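Local coordinates for putative sugar ABC transporter, substrate-binding protein (Clostridium phytofermentans, PDB 4WZZ), which binds L-rhamnose between its two lobes and probably serves as the solute-binding component of a sugar ABC transporter, at residues A[68-79]-A[297-308]; A[175-186]-A[238-248]. All coordinates share one frame; numbering follows the deposited sequence. Where two conformers were deposited one is given.

Interaction 1. Residues A[68-79]-A[297-308]; sequences YNQKESEGYKQV and WNPIQLGNLAAY. With RAM (alpha-L-rhamnopyranose), chain B.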
loop_
_atom_site.group_PDB
_atom_site.type_symbol
_atom_site.label_atom_id
_atom_site.label_comp_id
_atom_site.label_asym_id
_atom_site.label_seq_id
_atom_site.Cartn_x
_atom_site.Cartn_y
_atom_site.Cartn_z
ATOM N N TYR A 68 0.418 2.474 9.207
ATOM C CA TYR A 68 -0.415 2.420 8.014
ATOM C C TYR A 68 -1.346 1.210 8.107
ATOM O O TYR A 68 -2.543 1.302 7.830
ATOM C CB TYR A 68 0.459 2.345 6.767
ATOM C CG TYR A 68 -0.294 2.023 5.510
ATOM C CD1 TYR A 68 -0.633 0.713 5.204
ATOM C CD2 TYR A 68 -0.673 3.022 4.618
ATOM C CE1 TYR A 68 -1.331 0.401 4.042
ATOM C CE2 TYR A 68 -1.388 2.712 3.464
ATOM C CZ TYR A 68 -1.707 1.404 3.185
ATOM O OH TYR A 68 -2.411 1.100 2.033
ATOM N N ASN A 69 -0.802 0.084 8.537
ATOM C CA ASN A 69 -1.601 -1.138 8.631
ATOM C C ASN A 69 -2.670 -1.035 9.715
ATOM O O ASN A 69 -3.759 -1.600 9.593
ATOM C CB ASN A 69 -0.718 -2.351 8.924
ATOM C CG ASN A 69 0.203 -2.710 7.765
ATOM O OD1 ASN A 69 -0.034 -2.318 6.628
ATOM N ND2 ASN A 69 1.255 -3.450 8.051
ATOM N N GLN A 70 -2.351 -0.337 10.794
ATOM C CA GLN A 70 -3.337 -0.137 11.853
ATOM C C GLN A 70 -4.507 0.739 11.401
ATOM O O GLN A 70 -5.657 0.528 11.821
ATOM C CB GLN A 70 -2.639 0.439 13.084
ATOM C CG GLN A 70 -1.704 -0.582 13.657
ATOM C CD GLN A 70 -0.697 -0.006 14.652
ATOM O OE1 GLN A 70 -1.064 0.732 15.560
ATOM N NE2 GLN A 70 0.575 -0.360 14.484
ATOM N N LYS A 71 -4.227 1.730 10.560
ATOM C CA LYS A 71 -5.291 2.604 10.068
ATOM C C LYS A 71 -6.171 1.839 9.088
ATOM O O LYS A 71 -7.387 2.015 9.067
ATOM C CB LYS A 71 -4.708 3.873 9.437
ATOM C CG LYS A 71 -4.082 4.792 10.520
ATOM C CD LYS A 71 -3.249 5.887 9.958
ATOM C CE LYS A 71 -2.341 6.533 11.038
ATOM N NZ LYS A 71 -3.090 6.921 12.271
ATOM N N GLU A 72 -5.538 0.990 8.280
ATOM C CA GLU A 72 -6.253 0.122 7.357
ATOM C C GLU A 72 -7.187 -0.816 8.112
ATOM O O GLU A 72 -8.372 -0.961 7.784
ATOM C CB GLU A 72 -5.201 -0.670 6.586
ATOM C CG GLU A 72 -5.696 -1.593 5.499
ATOM C CD GLU A 72 -4.514 -2.289 4.880
ATOM O OE1 GLU A 72 -4.064 -1.842 3.805
ATOM O OE2 GLU A 72 -3.960 -3.211 5.521
ATOM N N SER A 73 -6.666 -1.455 9.139
ATOM C CA SER A 73 -7.472 -2.408 9.885
ATOM C C SER A 73 -8.578 -1.708 10.699
ATOM O O SER A 73 -9.664 -2.254 10.859
ATOM C CB SER A 73 -6.569 -3.301 10.760
ATOM O OG SER A 73 -5.869 -2.535 11.720
ATOM N N GLU A 74 -8.303 -0.494 11.173
ATOM C CA GLU A 74 -9.303 0.319 11.871
ATOM C C GLU A 74 -10.506 0.612 10.970
ATOM O O GLU A 74 -11.665 0.472 11.389
ATOM C CB GLU A 74 -8.661 1.635 12.315
ATOM C CG GLU A 74 -9.639 2.689 12.852
ATOM C CD GLU A 74 -9.016 4.094 12.913
ATOM O OE1 GLU A 74 -7.846 4.216 13.362
ATOM O OE2 GLU A 74 -9.693 5.073 12.506
ATOM N N GLY A 75 -10.226 1.015 9.736
ATOM C CA GLY A 75 -11.266 1.351 8.784
ATOM C C GLY A 75 -12.081 0.127 8.424
ATOM O O GLY A 75 -13.287 0.220 8.214
ATOM N N TYR A 76 -11.414 -1.025 8.341
ATOM C CA TYR A 76 -12.082 -2.273 8.000
ATOM C C TYR A 76 -13.024 -2.671 9.146
ATOM O O TYR A 76 -14.212 -2.959 8.935
ATOM C CB TYR A 76 -11.046 -3.381 7.767
ATOM C CG TYR A 76 -11.630 -4.649 7.174
ATOM C CD1 TYR A 76 -11.749 -4.806 5.808
ATOM C CD2 TYR A 76 -12.063 -5.680 7.999
ATOM C CE1 TYR A 76 -12.305 -5.976 5.270
ATOM C CE2 TYR A 76 -12.602 -6.829 7.484
ATOM C CZ TYR A 76 -12.718 -6.972 6.114
ATOM O OH TYR A 76 -13.276 -8.136 5.630
ATOM N N LYS A 77 -12.479 -2.679 10.353
ATOM C CA LYS A 77 -13.232 -3.040 11.545
ATOM C C LYS A 77 -14.424 -2.103 11.743
ATOM O O LYS A 77 -15.524 -2.542 12.078
ATOM C CB LYS A 77 -12.330 -3.022 12.772
ATOM C CG LYS A 77 -13.071 -3.196 14.106
ATOM C CD LYS A 77 -12.086 -3.116 15.243
ATOM C CE LYS A 77 -12.774 -3.181 16.602
ATOM N NZ LYS A 77 -12.199 -4.232 17.492
ATOM N N GLN A 78 -14.210 -0.815 11.512
ATOM C CA GLN A 78 -15.260 0.162 11.757
ATOM C C GLN A 78 -16.505 -0.167 10.937
ATOM O O GLN A 78 -17.630 -0.189 11.461
ATOM C CB GLN A 78 -14.742 1.560 11.448
ATOM C CG GLN A 78 -15.617 2.656 11.991
ATOM C CD GLN A 78 -16.725 3.011 11.036
ATOM O OE1 GLN A 78 -17.911 3.019 11.393
ATOM N NE2 GLN A 78 -16.348 3.311 9.803
ATOM N N VAL A 79 -16.309 -0.451 9.656
ATOM C CA VAL A 79 -17.440 -0.723 8.762
ATOM C C VAL A 79 -18.078 -2.081 9.047
ATOM O O VAL A 79 -19.312 -2.205 9.079
ATOM C CB VAL A 79 -17.026 -0.602 7.264
ATOM C CG1 VAL A 79 -18.070 -1.210 6.336
ATOM C CG2 VAL A 79 -16.813 0.862 6.900
ATOM N N TRP A 297 -2.969 7.982 -0.114
ATOM C CA TRP A 297 -4.395 7.703 -0.305
ATOM C C TRP A 297 -4.864 7.480 1.119
ATOM O O TRP A 297 -4.041 7.407 2.026
ATOM C CB TRP A 297 -4.639 6.440 -1.174
ATOM C CG TRP A 297 -3.905 5.290 -0.628
ATOM C CD1 TRP A 297 -4.264 4.498 0.411
ATOM C CD2 TRP A 297 -2.617 4.853 -1.053
ATOM N NE1 TRP A 297 -3.283 3.570 0.658
ATOM C CE2 TRP A 297 -2.249 3.777 -0.223
ATOM C CE3 TRP A 297 -1.748 5.262 -2.059
ATOM C CZ2 TRP A 297 -1.033 3.102 -0.372
ATOM C CZ3 TRP A 297 -0.557 4.583 -2.217
ATOM C CH2 TRP A 297 -0.201 3.526 -1.367
ATOM N N ASN A 298 -6.167 7.364 1.346
ATOM C CA ASN A 298 -6.644 7.232 2.705
ATOM C C ASN A 298 -6.698 5.764 3.115
ATOM O O ASN A 298 -7.550 5.022 2.622
ATOM C CB ASN A 298 -8.027 7.891 2.846
ATOM C CG ASN A 298 -8.514 7.933 4.279
ATOM O OD1 ASN A 298 -8.220 7.048 5.077
ATOM N ND2 ASN A 298 -9.299 8.962 4.612
ATOM N N PRO A 299 -5.794 5.343 4.016
ATOM C CA PRO A 299 -5.761 3.917 4.385
ATOM C C PRO A 299 -7.002 3.471 5.149
ATOM O O PRO A 299 -7.375 2.294 5.123
ATOM C CB PRO A 299 -4.512 3.791 5.253
ATOM C CG PRO A 299 -4.320 5.168 5.826
ATOM C CD PRO A 299 -4.807 6.139 4.776
ATOM N N ILE A 300 -7.625 4.406 5.856
ATOM C CA ILE A 300 -8.849 4.104 6.578
ATOM C C ILE A 300 -9.964 3.784 5.579
ATOM O O ILE A 300 -10.691 2.800 5.711
ATOM C CB ILE A 300 -9.272 5.271 7.481
ATOM C CG1 ILE A 300 -8.152 5.596 8.465
ATOM C CG2 ILE A 300 -10.550 4.929 8.215
ATOM C CD1 ILE A 300 -8.392 6.835 9.267
ATOM N N GLN A 301 -10.084 4.619 4.552
ATOM C CA GLN A 301 -11.067 4.383 3.514
ATOM C C GLN A 301 -10.748 3.142 2.686
ATOM O O GLN A 301 -11.678 2.457 2.220
ATOM C CB GLN A 301 -11.204 5.617 2.617
ATOM C CG GLN A 301 -11.827 6.790 3.358
ATOM C CD GLN A 301 -12.005 8.026 2.502
ATOM O OE1 GLN A 301 -11.191 8.316 1.644
ATOM N NE2 GLN A 301 -13.061 8.781 2.767
ATOM N N LEU A 302 -9.462 2.815 2.524
ATOM C CA LEU A 302 -9.090 1.571 1.856
ATOM C C LEU A 302 -9.691 0.434 2.671
ATOM O O LEU A 302 -10.310 -0.494 2.129
ATOM C CB LEU A 302 -7.581 1.408 1.755
ATOM C CG LEU A 302 -7.117 0.071 1.173
ATOM C CD1 LEU A 302 -7.635 -0.102 -0.261
ATOM C CD2 LEU A 302 -5.595 -0.083 1.175
ATOM N N GLY A 303 -9.529 0.520 3.986
ATOM C CA GLY A 303 -10.112 -0.479 4.866
ATOM C C GLY A 303 -11.624 -0.476 4.794
ATOM O O GLY A 303 -12.243 -1.547 4.757
ATOM N N ASN A 304 -12.223 0.722 4.796
ATOM C CA ASN A 304 -13.678 0.847 4.675
ATOM C C ASN A 304 -14.178 0.112 3.433
ATOM O O ASN A 304 -15.135 -0.654 3.495
ATOM C CB ASN A 304 -14.142 2.300 4.514
ATOM C CG ASN A 304 -13.889 3.191 5.718
ATOM O OD1 ASN A 304 -13.904 4.413 5.555
ATOM N ND2 ASN A 304 -13.710 2.630 6.910
ATOM N N LEU A 305 -13.559 0.395 2.288
ATOM C CA LEU A 305 -14.062 -0.130 1.012
ATOM C C LEU A 305 -13.893 -1.638 0.974
ATOM O O LEU A 305 -14.763 -2.364 0.497
ATOM C CB LEU A 305 -13.300 0.511 -0.152
ATOM C CG LEU A 305 -13.672 -0.023 -1.529
ATOM C CD1 LEU A 305 -15.142 0.181 -1.807
ATOM C CD2 LEU A 305 -12.823 0.656 -2.584
ATOM N N ALA A 306 -12.761 -2.116 1.475
ATOM C CA ALA A 306 -12.530 -3.550 1.553
ATOM C C ALA A 306 -13.582 -4.222 2.424
ATOM O O ALA A 306 -14.009 -5.355 2.129
ATOM C CB ALA A 306 -11.128 -3.840 2.078
ATOM N N ALA A 307 -14.015 -3.534 3.483
ATOM C CA ALA A 307 -15.080 -4.066 4.330
ATOM C C ALA A 307 -16.413 -4.095 3.578
ATOM O O ALA A 307 -17.128 -5.095 3.628
ATOM C CB ALA A 307 -15.206 -3.260 5.634
ATOM N N TYR A 308 -16.759 -3.015 2.882
ATOM C CA TYR A 308 -18.008 -3.019 2.117
ATOM C C TYR A 308 -18.006 -4.144 1.085
ATOM O O TYR A 308 -19.027 -4.829 0.876
ATOM C CB TYR A 308 -18.258 -1.671 1.441
ATOM C CG TYR A 308 -18.653 -0.577 2.402
ATOM C CD1 TYR A 308 -19.804 -0.685 3.167
ATOM C CD2 TYR A 308 -17.877 0.575 2.540
ATOM C CE1 TYR A 308 -20.176 0.313 4.046
ATOM C CE2 TYR A 308 -18.243 1.579 3.410
ATOM C CZ TYR A 308 -19.397 1.446 4.160
ATOM O OH TYR A 308 -19.776 2.432 5.042
HETATM C C1 RAM B . 3.547 0.300 3.833
HETATM C C2 RAM B . 3.016 -1.063 3.407
HETATM C C3 RAM B . 1.748 -0.956 2.559
HETATM C C4 RAM B . 1.914 0.077 1.451
HETATM C C5 RAM B . 2.418 1.400 2.025
HETATM C C6 RAM B . 2.692 2.421 0.933
HETATM O O1 RAM B . 2.694 0.835 4.784
HETATM O O2 RAM B . 4.051 -1.670 2.697
HETATM O O3 RAM B . 1.471 -2.262 2.059
HETATM O O4 RAM B . 0.676 0.269 0.789
HETATM O O5 RAM B . 3.604 1.211 2.750
HETATM O O HOH W 1 -13.875 4.125 9.622
#
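Gly75 and Gly303 let helices 68-79 and 299-308 pack backbone to backbone, with segment axes 6.4 Å apart and N-to-C directions 39° apart. At this spacing CA-H groups meet carbonyls in both directions, Gly75 CA lying 3.4 Å from Ile300 O and Gly303 CA 3.4 Å from Glu72 O. Beside the glycines, Asn304 ND2 donates to Gly75 O at 2.8 Å, with the acceptor in the amide plane; the same nitrogen and Gln78 NE2 both donate to one water. Farther along, Val79 CG1 sits over a face of the Tyr308 ring, 3.6 Å from its centroid, and Ala307 CB covers a face of Tyr76. At the sugar end, a chi1 of 169° swings the Tyr68 side chain away from its own backbone N and carries the ring between Pro299 CB and rhamnose. Trp297 NE1 donates to Tyr68 OH at 3.0 Å within the indole plane, the two rings meeting rim to rim and nearly perpendicular. Tyr68 OH is also hydrogen-bonded to Asp143, which itself bonds rhamnose. The N-terminal ends of both helices thus face the pocket, while Tyr76 rests on strands 56-60 and 86-90 and Ala306 on strand 138-142.

Interaction 2. Residues A[175-186]-A[238-248]; sequences SGGSGDWAVLSA and DPNIKVICAPT. With RAM (alpha-L-rhamnopyranose), chain B.
Ala182 is hydrogen-bonded through both its backbone N and O to segment 238-248, at the middle of a parallel pairing of strands 179-185 and 243-246, the inner pair of one lobe's four-stranded parallel sheet. Its N donates to Val243 O at 3.1 Å, lying in the carbonyl plane, and its O receives Cys245 N at 2.9 Å in an almost straight bond (177° at the hydrogen). Lys242 N to Asp180 O and Leu184 N to Cys245 O continue the pattern toward either end. The other edge of strand 179-185 is taken up by strand 212-219, which bonds the backbones of Gly179, Trp181 and Val183. Leu184 O, by contrast, is buried without a hydrogen-bonding partner; Ala246 CA approaches it at 3.2 Å, and Pro247 CD and Thr248 CG2 also press on it.

At the N-terminal end of strand 179-185 a water accepts from Asp180 N and donates to Asn240 O. Asp180 OD1 is bonded to Asn213. In the given one of its two conformers, Asp238 OD1 accepts from Asn240 N in an Asx turn. A chi1 of 64° sets Trp181 CG between its backbone N and carbonyl carbon, and the ring lies along the sheet face covered by helix 160-174, where CZ3 reaches Cys245 CB at 4.0 Å; on the other face Ala182 CB meets Ile241 CD1.

Just past strand 243-246, at the N-cap of helix 249-261, Thr248 OG1 is bonded to both Asp222 OD1 and Gly251 N, while Thr248 CA comes within 3.4 Å of rhamnose O5. Backbone bonds thus secure the sheet core, and Thr248 OG1 acts as a second-shell partner of Asp222, whose OD2 bonds the sugar.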
loop_
_atom_site.group_PDB
_atom_site.type_symbol
_atom_site.label_atom_id
_atom_site.label_comp_id
_atom_site.label_asym_id
_atom_site.label_seq_id
_atom_site.Cartn_x
_atom_site.Cartn_y
_atom_site.Cartn_z
ATOM N N SER A 175 14.690 15.998 -8.856
ATOM C CA SER A 175 16.087 15.821 -9.220
ATOM C C SER A 175 16.600 16.999 -10.022
ATOM O O SER A 175 17.798 17.116 -10.215
ATOM C CB SER A 175 16.274 14.562 -10.073
ATOM O OG SER A 175 15.566 14.707 -11.305
ATOM N N GLY A 176 15.707 17.840 -10.531
ATOM C CA GLY A 176 16.095 18.878 -11.477
ATOM C C GLY A 176 16.163 18.413 -12.924
ATOM O O GLY A 176 16.559 19.171 -13.814
ATOM N N GLY A 177 15.788 17.161 -13.178
ATOM C CA GLY A 177 15.681 16.665 -14.532
ATOM C C GLY A 177 16.711 15.618 -14.924
ATOM O O GLY A 177 16.635 15.060 -16.012
ATOM N N SER A 178 17.682 15.370 -14.050
ATOM C CA SER A 178 18.754 14.411 -14.331
ATOM C C SER A 178 19.359 13.919 -13.035
ATOM O O SER A 178 19.205 14.538 -11.986
ATOM C CB SER A 178 19.861 15.066 -15.143
ATOM O OG SER A 178 20.440 16.115 -14.401
ATOM N N GLY A 179 20.069 12.813 -13.121
ATOM C CA GLY A 179 20.813 12.323 -11.976
ATOM C C GLY A 179 20.440 10.933 -11.534
ATOM O O GLY A 179 19.496 10.321 -12.051
ATOM N N ASP A 180 21.179 10.458 -10.538
ATOM C CA ASP A 180 20.996 9.121 -10.012
ATOM C C ASP A 180 19.901 9.105 -8.968
ATOM O O ASP A 180 19.720 10.069 -8.208
ATOM C CB ASP A 180 22.280 8.631 -9.366
ATOM C CG ASP A 180 23.412 8.423 -10.349
ATOM O OD1 ASP A 180 23.183 8.180 -11.552
ATOM O OD2 ASP A 180 24.557 8.495 -9.886
ATOM N N TRP A 181 19.142 8.015 -8.931
ATOM C CA TRP A 181 18.143 7.845 -7.903
ATOM C C TRP A 181 18.067 6.367 -7.545
ATOM O O TRP A 181 18.610 5.507 -8.245
ATOM C CB TRP A 181 16.790 8.409 -8.335
ATOM C CG TRP A 181 16.150 7.715 -9.509
ATOM C CD1 TRP A 181 16.499 7.823 -10.823
ATOM C CD2 TRP A 181 15.052 6.809 -9.456
ATOM N NE1 TRP A 181 15.666 7.045 -11.593
ATOM C CE2 TRP A 181 14.760 6.427 -10.777
ATOM C CE3 TRP A 181 14.264 6.311 -8.417
ATOM C CZ2 TRP A 181 13.735 5.528 -11.082
ATOM C CZ3 TRP A 181 13.234 5.458 -8.722
ATOM C CH2 TRP A 181 12.983 5.063 -10.048
ATOM N N ALA A 182 17.456 6.087 -6.404
ATOM C CA ALA A 182 17.341 4.725 -5.914
ATOM C C ALA A 182 15.961 4.486 -5.320
ATOM O O ALA A 182 15.287 5.416 -4.897
ATOM C CB ALA A 182 18.415 4.437 -4.860
ATOM N N VAL A 183 15.547 3.221 -5.316
ATOM C CA VAL A 183 14.325 2.823 -4.636
ATOM C C VAL A 183 14.656 2.160 -3.310
ATOM O O VAL A 183 15.494 1.254 -3.243
ATOM C CB VAL A 183 13.536 1.808 -5.455
ATOM C CG1 VAL A 183 12.363 1.269 -4.645
ATOM C CG2 VAL A 183 13.098 2.447 -6.796
ATOM N N LEU A 184 13.992 2.619 -2.258
ATOM C CA LEU A 184 14.003 1.933 -0.973
ATOM C C LEU A 184 12.617 1.334 -0.836
ATOM O O LEU A 184 11.633 2.047 -0.590
ATOM C CB LEU A 184 14.261 2.906 0.181
ATOM C CG LEU A 184 14.123 2.315 1.581
ATOM C CD1 LEU A 184 15.155 1.225 1.791
ATOM C CD2 LEU A 184 14.274 3.411 2.657
ATOM N N SER A 185 12.554 0.023 -1.052
ATOM C CA SER A 185 11.283 -0.693 -1.021
ATOM C C SER A 185 11.022 -1.294 0.363
ATOM O O SER A 185 11.763 -1.047 1.336
ATOM C CB SER A 185 11.300 -1.796 -2.076
ATOM O OG SER A 185 10.003 -2.298 -2.293
ATOM N N ALA A 186 9.958 -2.083 0.442
ATOM C CA ALA A 186 9.619 -2.829 1.648
ATOM C C ALA A 186 10.159 -4.263 1.494
ATOM O O ALA A 186 11.324 -4.435 1.161
ATOM C CB ALA A 186 8.100 -2.810 1.872
ATOM N N ASP A 238 26.203 5.270 -3.395
ATOM C CA ASP A 238 26.208 6.384 -4.333
ATOM C C ASP A 238 25.939 7.670 -3.573
ATOM O O ASP A 238 24.802 8.084 -3.418
ATOM C CB ASP A 238 25.191 6.180 -5.458
ATOM C CG ASP A 238 25.209 7.313 -6.483
ATOM O OD1 ASP A 238 26.213 8.056 -6.568
ATOM O OD2 ASP A 238 24.203 7.458 -7.208
ATOM N N PRO A 239 27.012 8.297 -3.078
ATOM C CA PRO A 239 26.910 9.563 -2.347
ATOM C C PRO A 239 26.359 10.680 -3.229
ATOM O O PRO A 239 25.836 11.648 -2.664
ATOM C CB PRO A 239 28.355 9.877 -1.967
ATOM C CG PRO A 239 29.102 8.627 -2.134
ATOM C CD PRO A 239 28.376 7.752 -3.082
ATOM N N ASN A 240 26.480 10.558 -4.560
ATOM C CA ASN A 240 26.004 11.626 -5.448
ATOM C C ASN A 240 24.562 11.448 -5.835
ATOM O O ASN A 240 24.082 12.135 -6.739
ATOM C CB ASN A 240 26.819 11.714 -6.735
ATOM C CG ASN A 240 26.687 13.083 -7.411
ATOM O OD1 ASN A 240 26.474 14.112 -6.754
ATOM N ND2 ASN A 240 26.817 13.097 -8.723
ATOM N N ILE A 241 23.880 10.527 -5.165
ATOM C CA ILE A 241 22.465 10.303 -5.432
ATOM C C ILE A 241 21.656 11.587 -5.243
ATOM O O ILE A 241 21.914 12.382 -4.323
ATOM C CB ILE A 241 21.927 9.164 -4.528
ATOM C CG1 ILE A 241 20.515 8.786 -4.941
ATOM C CG2 ILE A 241 21.937 9.557 -3.063
ATOM C CD1 ILE A 241 20.039 7.540 -4.252
ATOM N N LYS A 242 20.691 11.815 -6.123
ATOM C CA LYS A 242 19.888 13.024 -6.056
ATOM C C LYS A 242 18.557 12.805 -5.345
ATOM O O LYS A 242 18.061 13.711 -4.682
ATOM C CB LYS A 242 19.634 13.554 -7.466
ATOM C CG LYS A 242 20.899 14.006 -8.172
ATOM C CD LYS A 242 21.542 15.164 -7.440
ATOM C CE LYS A 242 23.040 15.298 -7.781
ATOM N NZ LYS A 242 23.682 16.483 -7.122
ATOM N N VAL A 243 17.954 11.628 -5.529
ATOM C CA VAL A 243 16.636 11.341 -4.990
ATOM C C VAL A 243 16.565 9.890 -4.530
ATOM O O VAL A 243 17.009 8.972 -5.245
ATOM C CB VAL A 243 15.520 11.555 -6.038
ATOM C CG1 VAL A 243 14.155 11.349 -5.408
ATOM C CG2 VAL A 243 15.620 12.931 -6.671
ATOM N N ILE A 244 15.988 9.702 -3.347
ATOM C CA ILE A 244 15.551 8.393 -2.872
ATOM C C ILE A 244 14.028 8.348 -3.003
ATOM O O ILE A 244 13.332 9.246 -2.554
ATOM C CB ILE A 244 15.984 8.120 -1.424
ATOM C CG1 ILE A 244 17.521 8.041 -1.330
ATOM C CG2 ILE A 244 15.386 6.818 -0.910
ATOM C CD1 ILE A 244 18.040 8.035 0.117
ATOM N N CYS A 245 13.538 7.315 -3.671
ATOM C CA CYS A 245 12.114 7.079 -3.807
ATOM C C CYS A 245 11.783 5.891 -2.934
ATOM O O CYS A 245 12.282 4.788 -3.151
ATOM C CB CYS A 245 11.744 6.807 -5.264
ATOM S SG CYS A 245 9.973 6.445 -5.395
ATOM N N ALA A 246 10.961 6.123 -1.909
ATOM C CA ALA A 246 10.612 5.100 -0.923
ATOM C C ALA A 246 9.094 4.813 -0.959
ATOM O O ALA A 246 8.289 5.469 -0.253
ATOM C CB ALA A 246 11.036 5.574 0.495
ATOM N N PRO A 247 8.668 3.838 -1.787
ATOM C CA PRO A 247 7.220 3.568 -1.909
ATOM C C PRO A 247 6.715 2.646 -0.798
ATOM O O PRO A 247 6.139 1.575 -1.038
ATOM C CB PRO A 247 7.115 2.889 -3.273
ATOM C CG PRO A 247 8.424 2.129 -3.360
ATOM C CD PRO A 247 9.434 3.110 -2.811
ATOM N N THR A 248 6.928 3.097 0.437
ATOM C CA THR A 248 6.545 2.370 1.640
ATOM C C THR A 248 6.503 3.393 2.771
ATOM O O THR A 248 7.414 4.213 2.909
ATOM C CB THR A 248 7.545 1.253 2.032
ATOM O OG1 THR A 248 7.559 1.122 3.460
ATOM C CG2 THR A 248 8.957 1.560 1.527
HETATM C C1 RAM B . 3.547 0.300 3.833
HETATM C C2 RAM B . 3.016 -1.063 3.407
HETATM C C3 RAM B . 1.748 -0.956 2.559
HETATM C C4 RAM B . 1.914 0.077 1.451
HETATM C C5 RAM B . 2.418 1.400 2.025
HETATM C C6 RAM B . 2.692 2.421 0.933
HETATM O O1 RAM B . 2.694 0.835 4.784
HETATM O O2 RAM B . 4.051 -1.670 2.697
HETATM O O3 RAM B . 1.471 -2.262 2.059
HETATM O O4 RAM B . 0.676 0.269 0.789
HETATM O O5 RAM B . 3.604 1.211 2.750
HETATM O O HOH W 2 23.358 11.966 -9.507
#

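Overall arrangement
From the N terminus, the chain enters helix 67-82 in the first lobe, crosses to the second, and returns to helix 299-315, where interaction 1 closes a loop of 217 intervening residues. Interaction 2 closes a shorter loop of 51 residues wholly within that span, so the two contacts nest and do not cross. Interaction 1 pairs helices beside the mixed sheet; interaction 2 joins the two central strands of the four-stranded parallel sheet in the other lobe. Their centres lie 30 Å apart on opposite sides of the chain's centre, and they do not touch. Both reach rhamnose, which bridges the lobes of this periplasmic-binding-protein fold.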